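Local coordinates for leucine-rich-repeat protein (Methanosarcina barkeri, PDB 4WNR) that binds GDP through its Ras-like Roc domain, followed here by the COR-A region, and as a whole is a Roco protein probably acting as a serine/threonine kinase, at residues V47-A52 against S123-K128; G296-S301 against E341-P346. One frame throughout, in Å; residues are numbered along the deposited sequence.

Contact 1 (V47-A52 against S123-K128); sequences VGDGEA and SRRDEK. With GDP (guanosine-5'-diphosphate), chain B.
Arg125 and Asp49 pass alongside one another, running opposite ways, the aliphatic part of the arginine lying against the carboxylate. CD of Arg125 lies 3.2 Å from OD2 of Asp49, whereas NE of Arg125 stays 4.1 Å from that oxygen, too far for a salt bridge, and the carboxylate and guanidinium planes are 42° apart. The Arg125 chain is extended as far as NE, and a turn at chi4 (77°) sets the guanidinium against Gly50, whose carbonyl O sits over one face, 3.2 Å from Arg125 CZ. The charged end of Arg125 has its salt bridge with Asp122.

Lys128 crosses Asp49 at about a right angle. Its CG lies 3.5 Å from OD2 of Asp49, and bends at chi2 and chi4 leave NZ of Lys128 4.0 Å from Asp49 OD1, a loose electrostatic pairing. That same OD1 takes a weak hydrogen bond from Trp132.

Behind this charged surface the backbone turns its amides to the nucleotide: Glu51 N donates to O3B of GDP at 2.6 Å, and Ala52 N more weakly to O1B. Amides gripping the beta-phosphate, with Lys54 NZ bonded to the carbonyl of Asp49, are characteristic of the P-loop of a Ras-like G domain.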
ATOM      1  N   VAL A  47       4.542  -2.527   7.646  1.00 62.43           N
ATOM      2  CA  VAL A  47       3.973  -3.879   7.674  1.00 62.73           C
ATOM      3  C   VAL A  47       4.414  -4.651   8.916  1.00 63.24           C
ATOM      4  O   VAL A  47       5.420  -4.325   9.545  1.00 62.01           O
ATOM      5  CB  VAL A  47       4.316  -4.684   6.402  1.00 63.06           C
ATOM      6  CG1 VAL A  47       3.626  -4.073   5.193  1.00 63.03           C
ATOM      7  CG2 VAL A  47       5.820  -4.762   6.178  1.00 63.55           C
ATOM      8  N   GLY A  48       3.641  -5.677   9.254  1.00 65.43           N
ATOM      9  CA  GLY A  48       3.843  -6.450  10.482  1.00 66.59           C
ATOM     10  C   GLY A  48       2.514  -6.809  11.120  1.00 66.95           C
ATOM     11  O   GLY A  48       1.466  -6.317  10.698  1.00 65.96           O
ATOM     12  N   ASP A  49       2.559  -7.660  12.145  1.00 67.87           N
ATOM     13  CA  ASP A  49       1.344  -8.120  12.828  1.00 68.20           C
ATOM     14  C   ASP A  49       0.608  -6.981  13.519  1.00 69.05           C
ATOM     15  O   ASP A  49       1.192  -5.938  13.816  1.00 69.57           O
ATOM     16  CB  ASP A  49       1.674  -9.198  13.865  1.00 68.80           C
ATOM     17  CG  ASP A  49       2.098 -10.511  13.236  1.00 69.85           C
ATOM     18  OD1 ASP A  49       1.553 -10.877  12.173  1.00 71.56           O
ATOM     19  OD2 ASP A  49       2.973 -11.188  13.814  1.00 71.27           O
ATOM     20  N   GLY A  50      -0.681  -7.194  13.770  1.00 70.11           N
ATOM     21  CA  GLY A  50      -1.499  -6.223  14.492  1.00 70.11           C
ATOM     22  C   GLY A  50      -1.005  -6.046  15.917  1.00 71.30           C
ATOM     23  O   GLY A  50      -0.525  -6.997  16.534  1.00 70.70           O
ATOM     24  N   GLU A  51      -1.120  -4.821  16.427  1.00 73.09           N
ATOM     25  CA  GLU A  51      -0.641  -4.461  17.769  1.00 74.31           C
ATOM     26  C   GLU A  51       0.849  -4.779  17.963  1.00 72.60           C
ATOM     27  O   GLU A  51       1.254  -5.295  19.001  1.00 73.79           O
ATOM     28  CB  GLU A  51      -1.488  -5.145  18.852  1.00 76.26           C
ATOM     29  CG  GLU A  51      -2.974  -4.834  18.755  1.00 79.01           C
ATOM     30  CD  GLU A  51      -3.795  -5.491  19.851  1.00 81.69           C
ATOM     31  OE1 GLU A  51      -3.261  -6.367  20.567  1.00 82.74           O
ATOM     32  OE2 GLU A  51      -4.985  -5.131  19.988  1.00 83.59           O
ATOM     33  N   ALA A  52       1.651  -4.459  16.950  1.00 71.79           N
ATOM     34  CA  ALA A  52       3.101  -4.673  16.989  1.00 70.21           C
ATOM     35  C   ALA A  52       3.862  -3.374  17.249  1.00 68.57           C
ATOM     36  O   ALA A  52       4.861  -3.371  17.969  1.00 68.94           O
ATOM     37  CB  ALA A  52       3.575  -5.301  15.690  1.00 70.31           C
ATOM     38  N   SER A 123       8.125  -9.045  20.763  1.00 99.49           N
ATOM     39  CA  SER A 123       8.511 -10.295  21.427  1.00102.83           C
ATOM     40  C   SER A 123       7.367 -11.300  21.557  1.00107.27           C
ATOM     41  O   SER A 123       7.538 -12.478  21.236  1.00106.62           O
ATOM     42  CB  SER A 123       9.089 -10.002  22.815  1.00102.93           C
ATOM     43  OG  SER A 123       8.171  -9.260  23.600  1.00104.47           O
ATOM     44  N   ARG A 124       6.209 -10.828  22.018  1.00113.87           N
ATOM     45  CA  ARG A 124       5.067 -11.702  22.334  1.00120.09           C
ATOM     46  C   ARG A 124       4.804 -12.760  21.261  1.00124.49           C
ATOM     47  O   ARG A 124       4.602 -13.935  21.577  1.00128.49           O
ATOM     48  CB  ARG A 124       3.801 -10.873  22.584  1.00121.24           C
ATOM     49  CG  ARG A 124       3.819 -10.112  23.904  1.00122.14           C
ATOM     50  CD  ARG A 124       2.421  -9.716  24.360  1.00121.40           C
ATOM     51  NE  ARG A 124       1.853  -8.632  23.560  1.00121.48           N
ATOM     52  CZ  ARG A 124       2.142  -7.339  23.705  1.00120.03           C
ATOM     53  NH1 ARG A 124       3.016  -6.927  24.620  1.00119.10           N
ATOM     54  NH2 ARG A 124       1.555  -6.443  22.922  1.00119.49           N
ATOM     55  N   ARG A 125       4.811 -12.340  19.999  1.00126.49           N
ATOM     56  CA  ARG A 125       4.694 -13.268  18.876  1.00129.03           C
ATOM     57  C   ARG A 125       6.081 -13.803  18.525  1.00130.48           C
ATOM     58  O   ARG A 125       6.885 -13.112  17.897  1.00130.40           O
ATOM     59  CB  ARG A 125       4.046 -12.580  17.675  1.00130.12           C
ATOM     60  CG  ARG A 125       2.622 -12.123  17.952  1.00130.30           C
ATOM     61  CD  ARG A 125       2.069 -11.243  16.843  1.00130.49           C
ATOM     62  NE  ARG A 125       0.899 -10.492  17.293  1.00130.41           N
ATOM     63  CZ  ARG A 125       0.938  -9.409  18.070  1.00129.17           C
ATOM     64  NH1 ARG A 125       2.097  -8.921  18.508  1.00127.26           N
ATOM     65  NH2 ARG A 125      -0.193  -8.809  18.420  1.00130.56           N
ATOM     66  N   ASP A 126       6.350 -15.036  18.946  1.00131.99           N
ATOM     67  CA  ASP A 126       7.689 -15.623  18.848  1.00131.61           C
ATOM     68  C   ASP A 126       8.036 -16.030  17.412  1.00128.96           C
ATOM     69  O   ASP A 126       7.434 -16.952  16.855  1.00126.79           O
ATOM     70  CB  ASP A 126       7.803 -16.832  19.790  1.00131.86           C
ATOM     71  CG  ASP A 126       9.248 -17.236  20.075  1.00132.44           C
ATOM     72  OD1 ASP A 126      10.187 -16.591  19.558  1.00131.62           O
ATOM     73  OD2 ASP A 126       9.443 -18.210  20.833  1.00132.80           O
ATOM     74  N   GLU A 127       9.007 -15.327  16.829  1.00126.31           N
ATOM     75  CA  GLU A 127       9.533 -15.628  15.490  1.00124.45           C
ATOM     76  C   GLU A 127       8.454 -15.686  14.405  1.00120.02           C
ATOM     77  O   GLU A 127       8.096 -16.761  13.916  1.00117.39           O
ATOM     78  CB  GLU A 127      10.351 -16.926  15.508  1.00126.02           C
ATOM     79  CG  GLU A 127      11.644 -16.830  16.307  1.00127.58           C
ATOM     80  CD  GLU A 127      12.657 -15.890  15.676  1.00129.52           C
ATOM     81  OE1 GLU A 127      12.981 -16.072  14.483  1.00132.66           O
ATOM     82  OE2 GLU A 127      13.130 -14.970  16.374  1.00129.76           O
ATOM     83  N   LYS A 128       7.939 -14.513  14.051  1.00116.19           N
ATOM     84  CA  LYS A 128       7.042 -14.354  12.906  1.00112.35           C
ATOM     85  C   LYS A 128       7.709 -13.480  11.834  1.00107.80           C
ATOM     86  O   LYS A 128       7.058 -13.036  10.889  1.00106.73           O
ATOM     87  CB  LYS A 128       5.717 -13.728  13.359  1.00112.54           C
ATOM     88  CG  LYS A 128       4.534 -14.025  12.448  1.00114.16           C
ATOM     89  CD  LYS A 128       3.951 -15.409  12.697  1.00115.30           C
ATOM     90  CE  LYS A 128       2.940 -15.793  11.624  1.00116.32           C
ATOM     91  NZ  LYS A 128       1.801 -14.836  11.517  1.00116.66           N
TER
HETATM   92  PB  GDP B 701      -0.545  -1.364  15.276  1.00 66.42           P
HETATM   93  O1B GDP B 701       0.969  -1.809  15.588  1.00 65.45           O
HETATM   94  O2B GDP B 701      -0.475  -0.528  13.908  1.00 66.65           O
HETATM   95  O3B GDP B 701      -1.441  -2.537  15.145  1.00 68.14           O
HETATM   96  O3A GDP B 701      -1.050  -0.290  16.363  1.00 68.75           O
HETATM   97  PA  GDP B 701      -0.220   0.124  17.678  1.00 67.02           P
HETATM   98  O1A GDP B 701       1.226   0.252  17.416  1.00 67.29           O
HETATM   99  O2A GDP B 701      -0.869   1.538  18.097  1.00 70.33           O
HETATM  100  O5' GDP B 701      -0.621  -0.912  18.845  1.00 69.15           O
HETATM  101  C5' GDP B 701       0.350  -1.371  19.734  1.00 68.55           C
HETATM  102  C4' GDP B 701      -0.159  -1.149  21.174  1.00 67.91           C
HETATM  103  O4' GDP B 701       0.969  -1.262  22.067  1.00 68.60           O
HETATM  104  C3' GDP B 701      -0.720   0.252  21.416  1.00 67.48           C
HETATM  105  O3' GDP B 701      -1.607   0.232  22.544  1.00 67.48           O
HETATM  106  C2' GDP B 701       0.511   1.068  21.723  1.00 67.32           C
HETATM  107  O2' GDP B 701       0.199   2.142  22.625  1.00 65.95           O
HETATM  108  C1' GDP B 701       1.440   0.072  22.404  1.00 68.15           C
HETATM  109  N9  GDP B 701       2.864   0.228  21.976  1.00 69.94           N
HETATM  110  C8  GDP B 701       3.344   0.505  20.764  1.00 70.17           C
HETATM  111  N7  GDP B 701       4.668   0.549  20.839  1.00 71.01           N
HETATM  112  C5  GDP B 701       5.021   0.297  22.095  1.00 70.80           C
HETATM  113  C6  GDP B 701       6.222   0.230  22.674  1.00 70.08           C
HETATM  114  O6  GDP B 701       7.252   0.411  22.029  1.00 69.52           O
HETATM  115  N1  GDP B 701       6.309  -0.055  24.038  1.00 72.11           N
HETATM  116  C2  GDP B 701       5.127  -0.262  24.758  1.00 72.05           C
HETATM  117  N2  GDP B 701       5.174  -0.534  26.058  1.00 72.03           N
HETATM  118  N3  GDP B 701       3.948  -0.181  24.120  1.00 71.01           N
HETATM  119  C4  GDP B 701       3.899   0.097  22.803  1.00 70.85           C

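Contact 2 (G296-S301 against E341-P346)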
ATOM      1  N   GLY A 296     -21.100 -19.479   3.432  1.00103.01           N
ATOM      2  CA  GLY A 296     -20.164 -18.673   2.646  1.00102.08           C
ATOM      3  C   GLY A 296     -20.067 -19.033   1.172  1.00101.34           C
ATOM      4  O   GLY A 296     -18.970 -19.048   0.606  1.00 99.88           O
ATOM      5  N   VAL A 297     -21.208 -19.329   0.551  1.00 99.86           N
ATOM      6  CA  VAL A 297     -21.280 -19.509  -0.903  1.00 97.80           C
ATOM      7  C   VAL A 297     -21.810 -18.218  -1.528  1.00 96.79           C
ATOM      8  O   VAL A 297     -22.939 -17.801  -1.258  1.00 96.16           O
ATOM      9  CB  VAL A 297     -22.135 -20.736  -1.319  1.00 98.36           C
ATOM     10  CG1 VAL A 297     -21.596 -22.000  -0.665  1.00 97.84           C
ATOM     11  CG2 VAL A 297     -23.612 -20.555  -0.987  1.00 99.36           C
ATOM     12  N   LEU A 298     -20.980 -17.579  -2.346  1.00 96.56           N
ATOM     13  CA  LEU A 298     -21.300 -16.263  -2.893  1.00 96.67           C
ATOM     14  C   LEU A 298     -21.658 -16.342  -4.374  1.00 97.79           C
ATOM     15  O   LEU A 298     -20.778 -16.404  -5.233  1.00 98.74           O
ATOM     16  CB  LEU A 298     -20.126 -15.301  -2.678  1.00 95.60           C
ATOM     17  CG  LEU A 298     -20.326 -13.845  -3.115  1.00 94.93           C
ATOM     18  CD1 LEU A 298     -21.426 -13.175  -2.305  1.00 94.96           C
ATOM     19  CD2 LEU A 298     -19.023 -13.075  -2.987  1.00 94.98           C
ATOM     20  N   ARG A 299     -22.958 -16.351  -4.656  1.00 98.36           N
ATOM     21  CA  ARG A 299     -23.460 -16.220  -6.021  1.00 99.40           C
ATOM     22  C   ARG A 299     -23.459 -14.740  -6.383  1.00 96.08           C
ATOM     23  O   ARG A 299     -23.773 -13.896  -5.545  1.00 94.78           O
ATOM     24  CB  ARG A 299     -24.874 -16.797  -6.142  1.00102.31           C
ATOM     25  CG  ARG A 299     -24.992 -18.240  -5.674  1.00104.65           C
ATOM     26  CD  ARG A 299     -26.332 -18.859  -6.034  1.00107.31           C
ATOM     27  NE  ARG A 299     -26.363 -20.293  -5.733  1.00109.26           N
ATOM     28  CZ  ARG A 299     -25.888 -21.257  -6.525  1.00110.02           C
ATOM     29  NH1 ARG A 299     -25.330 -20.971  -7.700  1.00110.05           N
ATOM     30  NH2 ARG A 299     -25.972 -22.526  -6.137  1.00110.14           N
ATOM     31  N   PHE A 300     -23.120 -14.428  -7.630  1.00 94.08           N
ATOM     32  CA  PHE A 300     -22.945 -13.031  -8.050  1.00 93.44           C
ATOM     33  C   PHE A 300     -24.259 -12.243  -8.123  1.00 94.82           C
ATOM     34  O   PHE A 300     -24.244 -11.017  -8.234  1.00 96.07           O
ATOM     35  CB  PHE A 300     -22.196 -12.950  -9.386  1.00 92.19           C
ATOM     36  CG  PHE A 300     -20.878 -13.689  -9.399  1.00 91.50           C
ATOM     37  CD1 PHE A 300     -20.043 -13.692  -8.283  1.00 90.90           C
ATOM     38  CD2 PHE A 300     -20.465 -14.369 -10.536  1.00 90.58           C
ATOM     39  CE1 PHE A 300     -18.835 -14.371  -8.301  1.00 89.55           C
ATOM     40  CE2 PHE A 300     -19.255 -15.044 -10.560  1.00 89.64           C
ATOM     41  CZ  PHE A 300     -18.440 -15.046  -9.441  1.00 89.00           C
ATOM     42  N   SER A 301     -25.385 -12.948  -8.055  1.00 96.01           N
ATOM     43  CA  SER A 301     -26.695 -12.312  -7.914  1.00 96.90           C
ATOM     44  C   SER A 301     -26.872 -11.676  -6.529  1.00 97.12           C
ATOM     45  O   SER A 301     -27.671 -10.752  -6.366  1.00 96.89           O
ATOM     46  CB  SER A 301     -27.807 -13.336  -8.157  1.00 97.32           C
ATOM     47  OG  SER A 301     -27.658 -14.460  -7.307  1.00 97.40           O
ATOM     48  N   GLU A 341     -20.088 -18.975 -11.850  1.00103.65           N
ATOM     49  CA  GLU A 341     -21.034 -17.997 -11.296  1.00104.19           C
ATOM     50  C   GLU A 341     -20.986 -17.883  -9.762  1.00101.84           C
ATOM     51  O   GLU A 341     -21.690 -17.055  -9.182  1.00 99.17           O
ATOM     52  CB  GLU A 341     -22.457 -18.344 -11.747  1.00106.81           C
ATOM     53  CG  GLU A 341     -23.413 -17.157 -11.782  1.00109.80           C
ATOM     54  CD  GLU A 341     -24.785 -17.510 -12.332  1.00112.23           C
ATOM     55  OE1 GLU A 341     -24.884 -18.443 -13.159  1.00113.40           O
ATOM     56  OE2 GLU A 341     -25.770 -16.849 -11.942  1.00113.82           O
ATOM     57  N   THR A 342     -20.162 -18.704  -9.111  1.00100.56           N
ATOM     58  CA  THR A 342     -20.082 -18.719  -7.644  1.00 99.73           C
ATOM     59  C   THR A 342     -18.645 -18.813  -7.132  1.00 98.04           C
ATOM     60  O   THR A 342     -17.752 -19.291  -7.832  1.00 97.93           O
ATOM     61  CB  THR A 342     -20.876 -19.896  -7.041  1.00100.92           C
ATOM     62  OG1 THR A 342     -20.220 -21.133  -7.343  1.00103.37           O
ATOM     63  CG2 THR A 342     -22.294 -19.935  -7.582  1.00100.36           C
ATOM     64  N   VAL A 343     -18.442 -18.356  -5.897  1.00 97.09           N
ATOM     65  CA  VAL A 343     -17.140 -18.428  -5.229  1.00 95.78           C
ATOM     66  C   VAL A 343     -17.317 -18.765  -3.745  1.00 94.70           C
ATOM     67  O   VAL A 343     -18.388 -18.547  -3.175  1.00 91.61           O
ATOM     68  CB  VAL A 343     -16.342 -17.112  -5.370  1.00 95.80           C
ATOM     69  CG1 VAL A 343     -15.948 -16.872  -6.821  1.00 96.56           C
ATOM     70  CG2 VAL A 343     -17.131 -15.927  -4.829  1.00 96.15           C
ATOM     71  N   LEU A 344     -16.256 -19.290  -3.136  1.00 95.78           N
ATOM     72  CA  LEU A 344     -16.295 -19.774  -1.753  1.00 97.97           C
ATOM     73  C   LEU A 344     -15.522 -18.873  -0.790  1.00 99.81           C
ATOM     74  O   LEU A 344     -14.465 -18.338  -1.135  1.00100.40           O
ATOM     75  CB  LEU A 344     -15.715 -21.192  -1.680  1.00 98.20           C
ATOM     76  CG  LEU A 344     -15.758 -21.908  -0.323  1.00 97.71           C
ATOM     77  CD1 LEU A 344     -17.192 -22.200   0.096  1.00 98.47           C
ATOM     78  CD2 LEU A 344     -14.947 -23.195  -0.370  1.00 97.75           C
ATOM     79  N   LEU A 345     -16.067 -18.720   0.416  1.00101.18           N
ATOM     80  CA  LEU A 345     -15.390 -18.054   1.531  1.00100.85           C
ATOM     81  C   LEU A 345     -15.151 -19.093   2.634  1.00101.22           C
ATOM     82  O   LEU A 345     -16.041 -19.340   3.451  1.00100.31           O
ATOM     83  CB  LEU A 345     -16.237 -16.892   2.070  1.00100.59           C
ATOM     84  CG  LEU A 345     -16.157 -15.534   1.357  1.00100.37           C
ATOM     85  CD1 LEU A 345     -14.802 -14.879   1.577  1.00100.43           C
ATOM     86  CD2 LEU A 345     -16.464 -15.651  -0.131  1.00100.93           C
ATOM     87  N   PRO A 346     -13.954 -19.715   2.651  1.00102.00           N
ATOM     88  CA  PRO A 346     -13.645 -20.811   3.585  1.00103.72           C
ATOM     89  C   PRO A 346     -13.903 -20.516   5.070  1.00105.41           C
ATOM     90  O   PRO A 346     -14.295 -21.418   5.813  1.00104.98           O
ATOM     91  CB  PRO A 346     -12.150 -21.056   3.353  1.00103.08           C
ATOM     92  CG  PRO A 346     -11.905 -20.609   1.959  1.00102.12           C
ATOM     93  CD  PRO A 346     -12.833 -19.454   1.727  1.00101.73           C
TER
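An antiparallel beta pairing in the COR-A region joins strand 297-299, an outermost strand of its small sheet within this chain, to strand 342-344, the central one. Leu298 and Val343 form the hydrogen-bonded pair: Leu298 N donates to Val343 O at 2.9 Å, nearly straight (170°), and Val343 N returns a bond to Leu298 O from above the carbonyl plane. Beyond the strand, Leu345 N donates to Gly296 O.

The side chains of Leu298 and Val343 lie side by side, with Leu298 CB 3.7 Å from Val343 CG2; Ile326 of helix 322-331 packs on both Leu298 and Phe300. On the other face, Arg299 runs alongside Thr342, its CG 3.7 Å from Thr342 CG2.

Phe300 lays one ring face over the peptide of Glu341, whose O stands 3.2 Å from Phe300 CD2, offset toward the rim. Phe300 N bonds weakly to the same oxygen. Val343 CG1 meets the ring edge, 4.1 Å from Phe300 CZ. An alanine at Phe300 would probably leave Val343 CG1 and the Glu341 peptide without this cover and open a gap beside Ile326. Such alternation of side chains between two faces is that of an antiparallel beta ladder, here in the small sheet of COR-A.

From the N terminus, the chain first reaches contact 1 at the end of strand 36-47, passes through helix 54-62, strands 77-85 and 88-96, helix 99-104 and strand 116-121, and closes this loop at 123-128, just before helix 129-140. Contact 1 thus brings together two loops of the nucleotide-binding Roc domain. The chain then completes that domain and enters the mainly helical COR-A region, where contact 2 ties strand 297-299 to strand 342-344, near the end of the chain, after helices 303-306 and 322-331. The two loops follow in series, neither nested nor crossed. The centres of contact 1 and contact 2 are about 32 Å apart; the nearest atoms of contact 1 and contact 2 are about 17 Å apart.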